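Local coordinates for protein C-type lectin domain family 4 member F (Mus musculus, PDB 6JJJ) that serves as a galactose- and fucose-binding receptor of Kupffer cells that may take part in endocytosis, represented here by its extracellular C-type lectin domain and preceding helix, at residues D79-L84 and S142-V147; E124-V129 and N136-G141; G33-F38 and K150-S155. One frame throughout, in Å; residues are numbered along the deposited sequence.

Contact 1 of 3, residues D79-L84 and S142-V147; sequences DHWIGL and SSYPWV
Trp81 lays its side chain against the loop 142-147, and its backbone is pinned there first: Trp81 N gives a nearly straight hydrogen bond to Pro145 O (2.7 Å). CB meets the CB of Trp146 at 3.7 Å. CG stands anti to the carbonyl carbon (chi1 -79°), and beyond it CD1 runs beside the carbonyl oxygens of Tyr144 and Pro145. NE1 makes weak bonds to Ser142 O and Lys43 O; the former oxygen lies at the indole edge and also touches CZ2 at 3.2 Å. Tyr144 covers one face of the indole: its CB sits over the five-membered ring, 3.7 Å from the centroid, while the edge carrying CD2 points at the six-membered ring in a T-shaped pair with planes at 84°. Tyr144 CD1 and CE1 also approach Asp79 CB. On either side of Trp81 in sequence, Pro145 CB and CG lie against ND1 and CE1 of His80, and Ile82 CG2 lies beside Val147 CG1. Trp45 and His130 add further rings around Trp81. The contact fastens the loop before strand 147-151, last of the C-type lectin domain, to strand 80-85, which pairs with strand 128-131; helix 65-75 touches His80 and Val147.

Contact 2 of 3, residues E124-V129 and N136-G141; sequences EREDCV and NDMACG. With CA (calcium ion), chain H; CA (calcium ion), chain G.
Glu126 and Asp137 meet at a calcium ion, which gathers oxygens that would probably repel one another without the metal. Glu126 OE1 binds it at 2.2 Å, Asp137 contributes both its backbone O and its OD1, and Asn136 OD1 and a water add to the shell, which Asp116 completes. The Glu126 carboxylate also has a polar partner in Trp118, and Asp137 OD2 accepts a hydrogen bond from the backbone N of Asn117. Glu126 serves a second calcium ion through its backbone O at 2.4 Å. Asp127 OD1 joins it there at 2.3 Å, with Asp86, Glu90 and Asn117 as the remaining ligand residues. Away from the metals, Met138 O accepts from Cys128 N (3.0 Å) and weakly from Asp127 N (3.2 Å), so two successive amides face one residue in a classic beta bulge. The return bond, Met138 N to Cys128 O, is modelled too short and its length is doubtful. A disulfide links Cys128 of the bulge to Cys140, beyond the end of strand 135-138. Such a disulfide-locked hairpin supplying calcium ligands is a hallmark of the C-type lectin fold; the calcium at Asn136 matches the one that holds the sugar in related lectins, and so probably marks the sugar site here.

Contact 3 of 3, residues G33-F38 and K150-S155; sequences GNFYYF and KSTGWS
Phe35 and Lys150 face each other as an antiparallel hydrogen-bonded pair. Phe35 N donates to Lys150 O at 2.9 Å, and Lys150 N returns a bond of 2.9 Å to Phe35 O, so that the N-H and C=O of both residues are used across the strands. A side-chain bond follows where the strand of Lys150 gives way to the C-terminal tail: Thr152 OG1 donates to Gly33 O at 3.0 Å, tilted 24° from the carbonyl plane. Thr152 OG1 stands between the backbone N and the carbonyl carbon (chi1 38°), which brings the hydroxyl back toward the first strand. Between these bonds Asn34 CB approaches Lys150 O, and Asn34 lies beside Ser151 on the sheet face away from Phe35.

The packing spreads from the Phe35 ring. CD2 and CE2 approach Thr152, CD2 at 3.8 Å from OG1, and the two side chains cross at about a right angle. Phe35 CZ touches Trp154 CZ3 at 3.8 Å; the phenyl and indole six-membered rings are inclined by 27° but slid apart. Lys150 shares the Phe35 face through its CB, whereas its NZ hydrogen-bonds to Gln55 O.

As in other C-type lectin domains, a strand near the start pairs with the last one, so both ends lie side by side. Strand 34-38 lies between strands 28-31 and 147-151 of an antiparallel sheet, and Tyr30 and Trp28 of the former pack on Phe35. Leu23 of helix 9-25 meets both Phe35 and Lys150, and Val20 of that helix meets Trp154. The indole also packs on Leu21 of a neighbouring subunit and bonds weakly to Asn18 of that subunit, placing the tail beside the helices at the trimer interface.

Overall arrangement
Contacts 1 and 2, both partly buried, share one sheet: strand 80-85 of contact 1 adjoins strand 128-131 of contact 2, joined by a probable hydrogen bond from Ile82 N to Val129 O, and Trp81 packs against Cys128. Contact 3 belongs to the other sheet, about 27 Å from contact 2 between centres and on the opposite side of the chain's centre. Contact 1 lies nearest that centre and touches both, through Val147 and His80 on the contact 3 side. Its chemistry is mostly aromatic, whereas contact 2 depends on calcium ligation and a disulfide. Contact 3 is a surface contact of backbone pairing and ring packing; it meets two other subunits, while contact 2 only grazes one.

Contact 1 of 3, residues D79-L84 and S142-V147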
loop_
_atom_site.group_PDB
_atom_site.type_symbol
_atom_site.label_atom_id
_atom_site.label_comp_id
_atom_site.label_asym_id
_atom_site.label_seq_id
_atom_site.Cartn_x
_atom_site.Cartn_y
_atom_site.Cartn_z
ATOM N N ASP A 79 -16.226 -19.020 3.724
ATOM C CA ASP A 79 -17.069 -19.102 2.537
ATOM C C ASP A 79 -17.279 -17.696 1.985
ATOM O O ASP A 79 -17.823 -16.827 2.678
ATOM C CB ASP A 79 -18.406 -19.765 2.861
ATOM C CG ASP A 79 -18.243 -21.063 3.634
ATOM O OD1 ASP A 79 -17.174 -21.257 4.252
ATOM O OD2 ASP A 79 -19.181 -21.889 3.622
ATOM N N HIS A 80 -16.860 -17.479 0.742
ATOM C CA HIS A 80 -16.909 -16.170 0.104
ATOM C C HIS A 80 -17.698 -16.258 -1.192
ATOM O O HIS A 80 -17.391 -17.087 -2.055
ATOM C CB HIS A 80 -15.506 -15.636 -0.227
ATOM C CG HIS A 80 -14.824 -14.913 0.891
ATOM N ND1 HIS A 80 -15.472 -14.005 1.697
ATOM C CD2 HIS A 80 -13.532 -14.920 1.298
ATOM C CE1 HIS A 80 -14.615 -13.503 2.568
ATOM N NE2 HIS A 80 -13.432 -14.045 2.352
ATOM N N TRP A 81 -18.686 -15.380 -1.345
ATOM C CA TRP A 81 -19.410 -15.291 -2.605
ATOM C C TRP A 81 -18.458 -15.095 -3.777
ATOM O O TRP A 81 -17.347 -14.588 -3.592
ATOM C CB TRP A 81 -20.396 -14.124 -2.594
ATOM C CG TRP A 81 -21.668 -14.351 -1.873
ATOM C CD1 TRP A 81 -22.232 -13.536 -0.939
ATOM C CD2 TRP A 81 -22.560 -15.459 -2.033
ATOM N NE1 TRP A 81 -23.420 -14.064 -0.506
ATOM C CE2 TRP A 81 -23.643 -15.248 -1.159
ATOM C CE3 TRP A 81 -22.545 -16.610 -2.826
ATOM C CZ2 TRP A 81 -24.702 -16.148 -1.055
ATOM C CZ3 TRP A 81 -23.596 -17.499 -2.722
ATOM C CH2 TRP A 81 -24.659 -17.264 -1.844
ATOM N N ILE A 82 -18.879 -15.483 -4.982
ATOM C CA ILE A 82 -18.176 -15.150 -6.214
ATOM C C ILE A 82 -19.210 -14.912 -7.308
ATOM O O ILE A 82 -20.410 -15.127 -7.122
ATOM C CB ILE A 82 -17.170 -16.241 -6.634
ATOM C CG1 ILE A 82 -17.817 -17.625 -6.592
ATOM C CG2 ILE A 82 -15.943 -16.204 -5.729
ATOM C CD1 ILE A 82 -16.963 -18.712 -7.211
ATOM N N GLY A 83 -18.723 -14.487 -8.471
ATOM C CA GLY A 83 -19.580 -13.984 -9.526
ATOM C C GLY A 83 -20.189 -15.010 -10.458
ATOM O O GLY A 83 -20.425 -14.709 -11.633
ATOM N N LEU A 84 -20.452 -16.213 -9.961
ATOM C CA LEU A 84 -21.079 -17.263 -10.751
ATOM C C LEU A 84 -22.540 -17.428 -10.345
ATOM O O LEU A 84 -22.909 -17.203 -9.189
ATOM C CB LEU A 84 -20.341 -18.591 -10.575
ATOM C CG LEU A 84 -20.502 -19.617 -11.699
ATOM C CD1 LEU A 84 -20.009 -19.059 -13.023
ATOM C CD2 LEU A 84 -19.769 -20.909 -11.355
ATOM N N SER A 142 -28.778 -15.668 1.101
ATOM C CA SER A 142 -27.930 -15.874 2.267
ATOM C C SER A 142 -26.801 -14.854 2.295
ATOM O O SER A 142 -26.228 -14.505 1.258
ATOM C CB SER A 142 -27.364 -17.291 2.256
ATOM O OG SER A 142 -28.413 -18.245 2.257
ATOM N N SER A 143 -26.481 -14.371 3.494
ATOM C CA SER A 143 -25.517 -13.283 3.658
ATOM C C SER A 143 -24.136 -13.847 3.976
ATOM O O SER A 143 -23.775 -14.046 5.137
ATOM C CB SER A 143 -25.977 -12.317 4.746
ATOM O OG SER A 143 -27.030 -11.489 4.290
ATOM N N TYR A 144 -23.346 -14.056 2.932
ATOM C CA TYR A 144 -21.949 -14.426 3.064
ATOM C C TYR A 144 -21.064 -13.226 2.753
ATOM O O TYR A 144 -21.520 -12.242 2.160
ATOM C CB TYR A 144 -21.575 -15.569 2.111
ATOM C CG TYR A 144 -22.160 -16.908 2.478
ATOM C CD1 TYR A 144 -21.510 -17.751 3.369
ATOM C CD2 TYR A 144 -23.356 -17.337 1.924
ATOM C CE1 TYR A 144 -22.041 -18.978 3.703
ATOM C CE2 TYR A 144 -23.894 -18.560 2.253
ATOM C CZ TYR A 144 -23.233 -19.378 3.141
ATOM O OH TYR A 144 -23.771 -20.602 3.466
ATOM N N PRO A 145 -19.788 -13.270 3.138
ATOM C CA PRO A 145 -18.830 -12.287 2.603
ATOM C C PRO A 145 -18.551 -12.577 1.135
ATOM O O PRO A 145 -19.132 -13.509 0.571
ATOM C CB PRO A 145 -17.589 -12.475 3.483
ATOM C CG PRO A 145 -17.698 -13.884 3.991
ATOM C CD PRO A 145 -19.172 -14.197 4.106
ATOM N N TRP A 146 -17.670 -11.806 0.504
ATOM C CA TRP A 146 -17.478 -11.921 -0.935
ATOM C C TRP A 146 -16.073 -11.471 -1.312
ATOM O O TRP A 146 -15.282 -11.050 -0.467
ATOM C CB TRP A 146 -18.507 -11.081 -1.693
ATOM C CG TRP A 146 -18.333 -9.609 -1.448
ATOM C CD1 TRP A 146 -17.570 -8.742 -2.174
ATOM C CD2 TRP A 146 -18.923 -8.838 -0.397
ATOM N NE1 TRP A 146 -17.656 -7.477 -1.645
ATOM C CE2 TRP A 146 -18.480 -7.510 -0.551
ATOM C CE3 TRP A 146 -19.786 -9.141 0.662
ATOM C CZ2 TRP A 146 -18.872 -6.488 0.310
ATOM C CZ3 TRP A 146 -20.175 -8.125 1.515
ATOM C CH2 TRP A 146 -19.717 -6.816 1.335
ATOM N N VAL A 147 -15.770 -11.563 -2.604
ATOM C CA VAL A 147 -14.506 -11.083 -3.155
ATOM C C VAL A 147 -14.784 -10.381 -4.480
ATOM O O VAL A 147 -15.427 -10.948 -5.369
ATOM C CB VAL A 147 -13.499 -12.238 -3.332
ATOM C CG1 VAL A 147 -14.126 -13.368 -4.138
ATOM C CG2 VAL A 147 -12.220 -11.739 -3.976
#

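Contact 2 of 3, residues E124-V129 and N136-G141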
loop_
_atom_site.group_PDB
_atom_site.type_symbol
_atom_site.label_atom_id
_atom_site.label_comp_id
_atom_site.label_asym_id
_atom_site.label_seq_id
_atom_site.Cartn_x
_atom_site.Cartn_y
_atom_site.Cartn_z
ATOM N N GLU A 124 -35.930 -20.912 -1.230
ATOM C CA GLU A 124 -35.314 -20.749 -2.537
ATOM C C GLU A 124 -34.456 -21.943 -2.929
ATOM O O GLU A 124 -34.052 -22.758 -2.098
ATOM C CB GLU A 124 -34.431 -19.487 -2.581
ATOM C CG GLU A 124 -34.122 -18.838 -1.228
ATOM C CD GLU A 124 -33.539 -17.434 -1.368
ATOM O OE1 GLU A 124 -33.079 -17.086 -2.477
ATOM O OE2 GLU A 124 -33.518 -16.686 -0.367
ATOM N N ARG A 125 -34.191 -22.025 -4.232
ATOM C CA ARG A 125 -33.230 -22.973 -4.774
ATOM C C ARG A 125 -31.838 -22.376 -4.566
ATOM O O ARG A 125 -31.662 -21.416 -3.812
ATOM C CB ARG A 125 -33.528 -23.244 -6.245
ATOM C CG ARG A 125 -34.904 -23.842 -6.493
ATOM C CD ARG A 125 -35.096 -25.182 -5.819
ATOM N NE ARG A 125 -36.269 -25.874 -6.347
ATOM C CZ ARG A 125 -37.514 -25.660 -5.932
ATOM N NH1 ARG A 125 -37.759 -24.762 -4.989
ATOM N NH2 ARG A 125 -38.518 -26.339 -6.469
ATOM N N GLU A 126 -30.823 -22.933 -5.223
ATOM C CA GLU A 126 -29.458 -22.418 -5.124
ATOM C C GLU A 126 -28.996 -21.937 -6.493
ATOM O O GLU A 126 -28.832 -22.743 -7.416
ATOM C CB GLU A 126 -28.519 -23.489 -4.572
ATOM C CG GLU A 126 -28.858 -23.930 -3.153
ATOM C CD GLU A 126 -27.822 -24.866 -2.577
ATOM O OE1 GLU A 126 -27.266 -25.672 -3.350
ATOM O OE2 GLU A 126 -27.562 -24.793 -1.360
ATOM N N ASP A 127 -28.793 -20.618 -6.624
ATOM C CA ASP A 127 -28.373 -20.015 -7.885
ATOM C C ASP A 127 -27.173 -19.086 -7.715
ATOM O O ASP A 127 -26.919 -18.246 -8.584
ATOM C CB ASP A 127 -29.524 -19.243 -8.531
ATOM C CG ASP A 127 -30.710 -20.119 -8.835
ATOM O OD1 ASP A 127 -30.501 -21.311 -9.134
ATOM O OD2 ASP A 127 -31.851 -19.615 -8.786
ATOM N N CYS A 128 -26.434 -19.210 -6.618
ATOM C CA CYS A 128 -25.271 -18.372 -6.369
ATOM C C CYS A 128 -24.177 -19.236 -5.764
ATOM O O CYS A 128 -24.454 -20.210 -5.059
ATOM C CB CYS A 128 -25.610 -17.194 -5.443
ATOM S SG CYS A 128 -26.679 -15.944 -6.219
ATOM N N VAL A 129 -22.929 -18.884 -6.069
ATOM C CA VAL A 129 -21.775 -19.705 -5.729
ATOM C C VAL A 129 -20.882 -18.964 -4.746
ATOM O O VAL A 129 -20.592 -17.778 -4.929
ATOM C CB VAL A 129 -20.974 -20.091 -6.991
ATOM C CG1 VAL A 129 -19.765 -20.932 -6.621
ATOM C CG2 VAL A 129 -21.866 -20.814 -7.987
ATOM N N ASN A 136 -19.528 -24.092 -4.229
ATOM C CA ASN A 136 -20.809 -24.671 -3.846
ATOM C C ASN A 136 -21.900 -23.681 -4.220
ATOM O O ASN A 136 -21.823 -22.507 -3.843
ATOM C CB ASN A 136 -20.874 -24.983 -2.347
ATOM C CG ASN A 136 -22.278 -25.346 -1.891
ATOM O OD1 ASN A 136 -23.008 -26.050 -2.591
ATOM N ND2 ASN A 136 -22.664 -24.859 -0.715
ATOM N N ASP A 137 -22.894 -24.134 -4.982
ATOM C CA ASP A 137 -24.038 -23.279 -5.270
ATOM C C ASP A 137 -24.884 -23.133 -4.008
ATOM O O ASP A 137 -25.001 -24.061 -3.204
ATOM C CB ASP A 137 -24.859 -23.831 -6.437
ATOM C CG ASP A 137 -25.583 -25.116 -6.109
ATOM O OD1 ASP A 137 -25.161 -25.846 -5.191
ATOM O OD2 ASP A 137 -26.588 -25.392 -6.799
ATOM N N MET A 138 -25.456 -21.945 -3.822
ATOM C CA MET A 138 -26.052 -21.578 -2.546
ATOM C C MET A 138 -27.251 -20.676 -2.789
ATOM O O MET A 138 -27.390 -20.065 -3.851
ATOM C CB MET A 138 -25.014 -20.882 -1.650
ATOM C CG MET A 138 -25.520 -20.449 -0.296
ATOM S SD MET A 138 -26.091 -21.864 0.672
ATOM C CE MET A 138 -26.908 -21.038 2.033
ATOM N N ALA A 139 -28.121 -20.603 -1.784
ATOM C CA ALA A 139 -29.252 -19.689 -1.838
ATOM C C ALA A 139 -28.745 -18.253 -1.848
ATOM O O ALA A 139 -27.969 -17.849 -0.977
ATOM C CB ALA A 139 -30.179 -19.918 -0.647
ATOM N N CYS A 140 -29.172 -17.483 -2.850
ATOM C CA CYS A 140 -28.606 -16.154 -3.040
ATOM C C CYS A 140 -28.956 -15.221 -1.887
ATOM O O CYS A 140 -28.145 -14.365 -1.519
ATOM C CB CYS A 140 -29.080 -15.576 -4.373
ATOM S SG CYS A 140 -28.579 -16.554 -5.822
ATOM N N GLY A 141 -30.136 -15.376 -1.289
ATOM C CA GLY A 141 -30.504 -14.509 -0.185
ATOM C C GLY A 141 -29.612 -14.634 1.034
ATOM O O GLY A 141 -29.680 -13.773 1.920
HETATM CA CA CA H . -25.407 -26.531 -2.484
HETATM CA CA CA G . -29.184 -23.080 -9.724
HETATM O O HOH W 1 -25.258 -27.725 -0.541
#

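Contact 3 of 3, residues G33-F38 and K150-S155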
loop_
_atom_site.group_PDB
_atom_site.type_symbol
_atom_site.label_atom_id
_atom_site.label_comp_id
_atom_site.label_asym_id
_atom_site.label_seq_id
_atom_site.Cartn_x
_atom_site.Cartn_y
_atom_site.Cartn_z
ATOM N N GLY A 33 -2.224 -9.270 -12.291
ATOM C CA GLY A 33 -2.852 -8.303 -13.159
ATOM C C GLY A 33 -4.068 -7.609 -12.578
ATOM O O GLY A 33 -4.331 -6.453 -12.930
ATOM N N ASN A 34 -4.809 -8.277 -11.704
ATOM C CA ASN A 34 -6.031 -7.726 -11.140
ATOM C C ASN A 34 -5.853 -7.419 -9.659
ATOM O O ASN A 34 -4.943 -7.925 -8.997
ATOM C CB ASN A 34 -7.213 -8.680 -11.352
ATOM C CG ASN A 34 -7.466 -8.984 -12.823
ATOM O OD1 ASN A 34 -8.017 -8.152 -13.551
ATOM N ND2 ASN A 34 -7.063 -10.171 -13.266
ATOM N N PHE A 35 -6.747 -6.574 -9.150
ATOM C CA PHE A 35 -6.836 -6.284 -7.727
ATOM C C PHE A 35 -8.055 -6.985 -7.137
ATOM O O PHE A 35 -9.128 -7.011 -7.747
ATOM C CB PHE A 35 -6.926 -4.778 -7.475
ATOM C CG PHE A 35 -5.604 -4.070 -7.561
ATOM C CD1 PHE A 35 -4.742 -4.046 -6.476
ATOM C CD2 PHE A 35 -5.225 -3.426 -8.730
ATOM C CE1 PHE A 35 -3.524 -3.393 -6.557
ATOM C CE2 PHE A 35 -4.008 -2.773 -8.817
ATOM C CZ PHE A 35 -3.158 -2.756 -7.732
ATOM N N TYR A 36 -7.873 -7.575 -5.959
ATOM C CA TYR A 36 -8.922 -8.319 -5.281
ATOM C C TYR A 36 -9.209 -7.687 -3.928
ATOM O O TYR A 36 -8.292 -7.228 -3.239
ATOM C CB TYR A 36 -8.525 -9.783 -5.089
ATOM C CG TYR A 36 -8.285 -10.529 -6.376
ATOM C CD1 TYR A 36 -7.100 -10.379 -7.084
ATOM C CD2 TYR A 36 -9.244 -11.395 -6.881
ATOM C CE1 TYR A 36 -6.883 -11.068 -8.261
ATOM C CE2 TYR A 36 -9.033 -12.086 -8.052
ATOM C CZ TYR A 36 -7.856 -11.923 -8.739
ATOM O OH TYR A 36 -7.658 -12.620 -9.908
ATOM N N TYR A 37 -10.489 -7.653 -3.559
ATOM C CA TYR A 37 -10.928 -7.130 -2.270
ATOM C C TYR A 37 -11.698 -8.212 -1.526
ATOM O O TYR A 37 -12.734 -8.682 -2.008
ATOM C CB TYR A 37 -11.796 -5.884 -2.452
ATOM C CG TYR A 37 -12.380 -5.354 -1.165
ATOM C CD1 TYR A 37 -11.682 -4.446 -0.379
ATOM C CD2 TYR A 37 -13.634 -5.763 -0.734
ATOM C CE1 TYR A 37 -12.219 -3.963 0.803
ATOM C CE2 TYR A 37 -14.177 -5.285 0.440
ATOM C CZ TYR A 37 -13.465 -4.386 1.206
ATOM O OH TYR A 37 -14.012 -3.914 2.378
ATOM N N PHE A 38 -11.205 -8.588 -0.351
ATOM C CA PHE A 38 -11.865 -9.565 0.508
ATOM C C PHE A 38 -12.633 -8.809 1.584
ATOM O O PHE A 38 -12.034 -8.083 2.385
ATOM C CB PHE A 38 -10.848 -10.534 1.107
ATOM C CG PHE A 38 -10.110 -11.332 0.071
ATOM C CD1 PHE A 38 -9.023 -10.783 -0.593
ATOM C CD2 PHE A 38 -10.514 -12.613 -0.262
ATOM C CE1 PHE A 38 -8.347 -11.503 -1.561
ATOM C CE2 PHE A 38 -9.838 -13.339 -1.229
ATOM C CZ PHE A 38 -8.755 -12.786 -1.877
ATOM N N LYS A 150 -10.877 -6.533 -9.955
ATOM C CA LYS A 150 -10.742 -5.295 -10.708
ATOM C C LYS A 150 -9.560 -5.403 -11.653
ATOM O O LYS A 150 -8.525 -5.976 -11.305
ATOM C CB LYS A 150 -10.561 -4.098 -9.770
ATOM C CG LYS A 150 -10.361 -2.774 -10.485
ATOM C CD LYS A 150 -10.219 -1.624 -9.495
ATOM C CE LYS A 150 -11.569 -1.174 -8.948
ATOM N NZ LYS A 150 -12.114 -0.014 -9.717
ATOM N N SER A 151 -9.726 -4.851 -12.850
ATOM C CA SER A 151 -8.708 -4.911 -13.885
ATOM C C SER A 151 -7.875 -3.636 -13.890
ATOM O O SER A 151 -8.341 -2.563 -13.498
ATOM C CB SER A 151 -9.349 -5.106 -15.262
ATOM O OG SER A 151 -10.210 -6.230 -15.273
ATOM N N THR A 152 -6.627 -3.772 -14.332
ATOM C CA THR A 152 -5.719 -2.642 -14.468
ATOM C C THR A 152 -4.696 -2.969 -15.545
ATOM O O THR A 152 -4.449 -4.136 -15.863
ATOM C CB THR A 152 -5.004 -2.308 -13.150
ATOM O OG1 THR A 152 -4.672 -3.521 -12.458
ATOM C CG2 THR A 152 -5.874 -1.424 -12.265
ATOM N N GLY A 153 -4.105 -1.919 -16.112
ATOM C CA GLY A 153 -2.973 -2.078 -17.004
ATOM C C GLY A 153 -1.681 -1.811 -16.263
ATOM O O GLY A 153 -0.719 -1.275 -16.821
ATOM N N TRP A 154 -1.657 -2.203 -14.992
ATOM C CA TRP A 154 -0.582 -1.882 -14.065
ATOM C C TRP A 154 0.054 -3.161 -13.540
ATOM O O TRP A 154 -0.648 -4.110 -13.174
ATOM C CB TRP A 154 -1.132 -1.039 -12.904
ATOM C CG TRP A 154 -0.106 -0.588 -11.927
ATOM C CD1 TRP A 154 0.652 0.542 -11.998
ATOM C CD2 TRP A 154 0.274 -1.251 -10.714
ATOM N NE1 TRP A 154 1.486 0.622 -10.911
ATOM C CE2 TRP A 154 1.272 -0.467 -10.107
ATOM C CE3 TRP A 154 -0.133 -2.433 -10.086
ATOM C CZ2 TRP A 154 1.872 -0.825 -8.901
ATOM C CZ3 TRP A 154 0.464 -2.786 -8.890
ATOM C CH2 TRP A 154 1.455 -1.985 -8.310
ATOM N N SER A 155 1.383 -3.180 -13.512
ATOM C CA SER A 155 2.127 -4.337 -13.027
ATOM C C SER A 155 3.455 -3.907 -12.412
ATOM O O SER A 155 3.936 -2.802 -12.655
ATOM C CB SER A 155 2.376 -5.332 -14.162
ATOM O OG SER A 155 3.169 -4.753 -15.180
#